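Local coordinates for protein lipolytic enzyme (Clostridium thermocellum, PDB 2VPT) that probably deacetylates xylan, as the catalytic domain of a cellulosomal family 3 carbohydrate esterase of the SGNH hydrolase clan, at residues Val125-Pro130 with Val156-Leu161. Residues are numbered along the deposited sequence; the frame is centred on the assembly and turned at random.
Sequences VADYYP and VYFVKL
Asp127 meets the ring of Phe158 just where the two parallel chains run out of strand. Its carboxylate is set 76° to the ring plane and comes in at the ring's edge, with OD2 of Asp127 3.6 Å from CZ of Phe158. CG of Phe158 stands anti to the backbone N (chi1 178°), and Lys160 N lies over the centre of one ring face. OD2 of Asp127 also hydrogen-bonds Ser162 OG, which ties the carboxylate to the chain just beyond Leu161. On the sheet face bearing Ala126 and Val159, Leu161, just past the strand, lays CD1 against CB of Ala126 (3.6 Å) and its CB, CG and CD1 against the carbonyl O of Asp127. Val125 and Val156 touch through their CG2 methyls, 3.8 Å apart, on the face shared with Phe158 and covered by helix 142-151; helix 181-203 covers the other. Between the two faces runs the parallel ladder: Val125 N to Tyr157 O and Val159 N to Val125 O, both 2.9 Å, then a longer bond from Asp127 N to Val159 O at 3.3 Å. Lys160 centres an inverse gamma turn that ends the second strand. Strands 122-126 and 156-159, joined by a beta-alpha-beta crossover through helix 142-151, are neighbours in the parallel part of the alpha/beta/alpha sandwich typical of SGNH hydrolases, with 156-159 at the sheet's edge.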
# COMPACT_ATOMS: atom_id res chain seq x y z
N VAL A 125 -6.70 8.18 19.75
CA VAL A 125 -5.72 7.12 19.95
C VAL A 125 -6.47 5.80 20.11
O VAL A 125 -7.30 5.68 21.01
CB VAL A 125 -4.85 7.38 21.18
CG1 VAL A 125 -3.86 6.22 21.38
CG2 VAL A 125 -4.09 8.72 21.00
N ALA A 126 -6.15 4.83 19.25
CA ALA A 126 -6.80 3.52 19.25
C ALA A 126 -5.96 2.42 19.89
O ALA A 126 -4.73 2.43 19.81
CB ALA A 126 -7.14 3.12 17.82
N ASP A 127 -6.64 1.45 20.51
CA ASP A 127 -6.04 0.15 20.77
C ASP A 127 -6.32 -0.82 19.61
O ASP A 127 -6.84 -0.40 18.57
CB ASP A 127 -6.41 -0.39 22.16
CG ASP A 127 -7.84 -0.84 22.30
OD1 ASP A 127 -8.64 -0.68 21.36
OD2 ASP A 127 -8.16 -1.39 23.39
N TYR A 128 -5.95 -2.09 19.75
CA TYR A 128 -6.03 -3.08 18.68
C TYR A 128 -7.15 -4.09 18.90
O TYR A 128 -7.52 -4.41 20.03
CB TYR A 128 -4.70 -3.83 18.54
CG TYR A 128 -3.58 -3.00 17.95
CD1 TYR A 128 -3.19 -3.19 16.65
CD2 TYR A 128 -2.92 -2.03 18.71
CE1 TYR A 128 -2.15 -2.44 16.10
CE2 TYR A 128 -1.90 -1.28 18.16
CZ TYR A 128 -1.53 -1.47 16.85
OH TYR A 128 -0.50 -0.72 16.31
N TYR A 129 -7.66 -4.61 17.80
CA TYR A 129 -8.46 -5.83 17.85
C TYR A 129 -7.59 -6.91 18.52
O TYR A 129 -6.36 -6.88 18.41
CB TYR A 129 -8.92 -6.25 16.45
CG TYR A 129 -7.81 -6.41 15.44
CD1 TYR A 129 -7.23 -7.64 15.23
CD2 TYR A 129 -7.31 -5.31 14.73
CE1 TYR A 129 -6.19 -7.80 14.33
CE2 TYR A 129 -6.27 -5.45 13.83
CZ TYR A 129 -5.72 -6.70 13.63
OH TYR A 129 -4.69 -6.87 12.72
N PRO A 130 -8.20 -7.85 19.24
CA PRO A 130 -7.42 -8.78 20.08
C PRO A 130 -6.79 -9.97 19.34
O PRO A 130 -7.07 -11.14 19.64
CB PRO A 130 -8.47 -9.25 21.09
CG PRO A 130 -9.72 -9.28 20.28
CD PRO A 130 -9.65 -8.05 19.39
N VAL A 156 -7.51 14.78 23.54
CA VAL A 156 -7.15 13.41 23.14
C VAL A 156 -8.21 12.45 23.65
O VAL A 156 -8.68 12.56 24.79
CB VAL A 156 -5.72 13.02 23.61
CG1 VAL A 156 -5.61 13.08 25.15
CG2 VAL A 156 -5.32 11.65 23.08
N TYR A 157 -8.61 11.50 22.80
CA TYR A 157 -9.75 10.64 23.04
C TYR A 157 -9.39 9.22 22.66
O TYR A 157 -8.71 9.00 21.65
CB TYR A 157 -10.95 11.12 22.21
CG TYR A 157 -11.27 12.57 22.47
CD1 TYR A 157 -12.05 12.94 23.57
CD2 TYR A 157 -10.74 13.58 21.68
CE1 TYR A 157 -12.32 14.27 23.83
CE2 TYR A 157 -11.01 14.93 21.94
CZ TYR A 157 -11.79 15.26 23.02
OH TYR A 157 -12.06 16.59 23.30
N PHE A 158 -9.84 8.26 23.45
CA PHE A 158 -9.56 6.85 23.26
C PHE A 158 -10.60 6.22 22.35
O PHE A 158 -11.80 6.43 22.50
CB PHE A 158 -9.55 6.14 24.63
CG PHE A 158 -9.33 4.66 24.58
CD1 PHE A 158 -8.22 4.11 23.93
CD2 PHE A 158 -10.21 3.80 25.20
CE1 PHE A 158 -8.04 2.74 23.91
CE2 PHE A 158 -10.01 2.44 25.18
CZ PHE A 158 -8.93 1.91 24.53
N VAL A 159 -10.14 5.42 21.41
CA VAL A 159 -10.99 4.66 20.51
C VAL A 159 -10.77 3.18 20.81
O VAL A 159 -9.70 2.62 20.52
CB VAL A 159 -10.69 4.98 19.04
CG1 VAL A 159 -11.56 4.12 18.11
CG2 VAL A 159 -10.89 6.49 18.78
N LYS A 160 -11.76 2.56 21.43
CA LYS A 160 -11.62 1.19 21.89
C LYS A 160 -11.92 0.18 20.79
O LYS A 160 -12.93 -0.52 20.81
CB LYS A 160 -12.54 0.95 23.10
CG LYS A 160 -12.24 -0.34 23.84
CD LYS A 160 -13.08 -0.50 25.10
CE LYS A 160 -13.14 -1.91 25.58
NZ LYS A 160 -13.67 -1.99 26.97
N LEU A 161 -11.01 0.07 19.82
CA LEU A 161 -11.15 -0.94 18.78
C LEU A 161 -11.21 -2.36 19.33
O LEU A 161 -11.77 -3.27 18.70
CB LEU A 161 -10.02 -0.81 17.74
CG LEU A 161 -9.94 0.54 17.02
CD1 LEU A 161 -8.84 0.54 15.99
CD2 LEU A 161 -11.28 0.91 16.37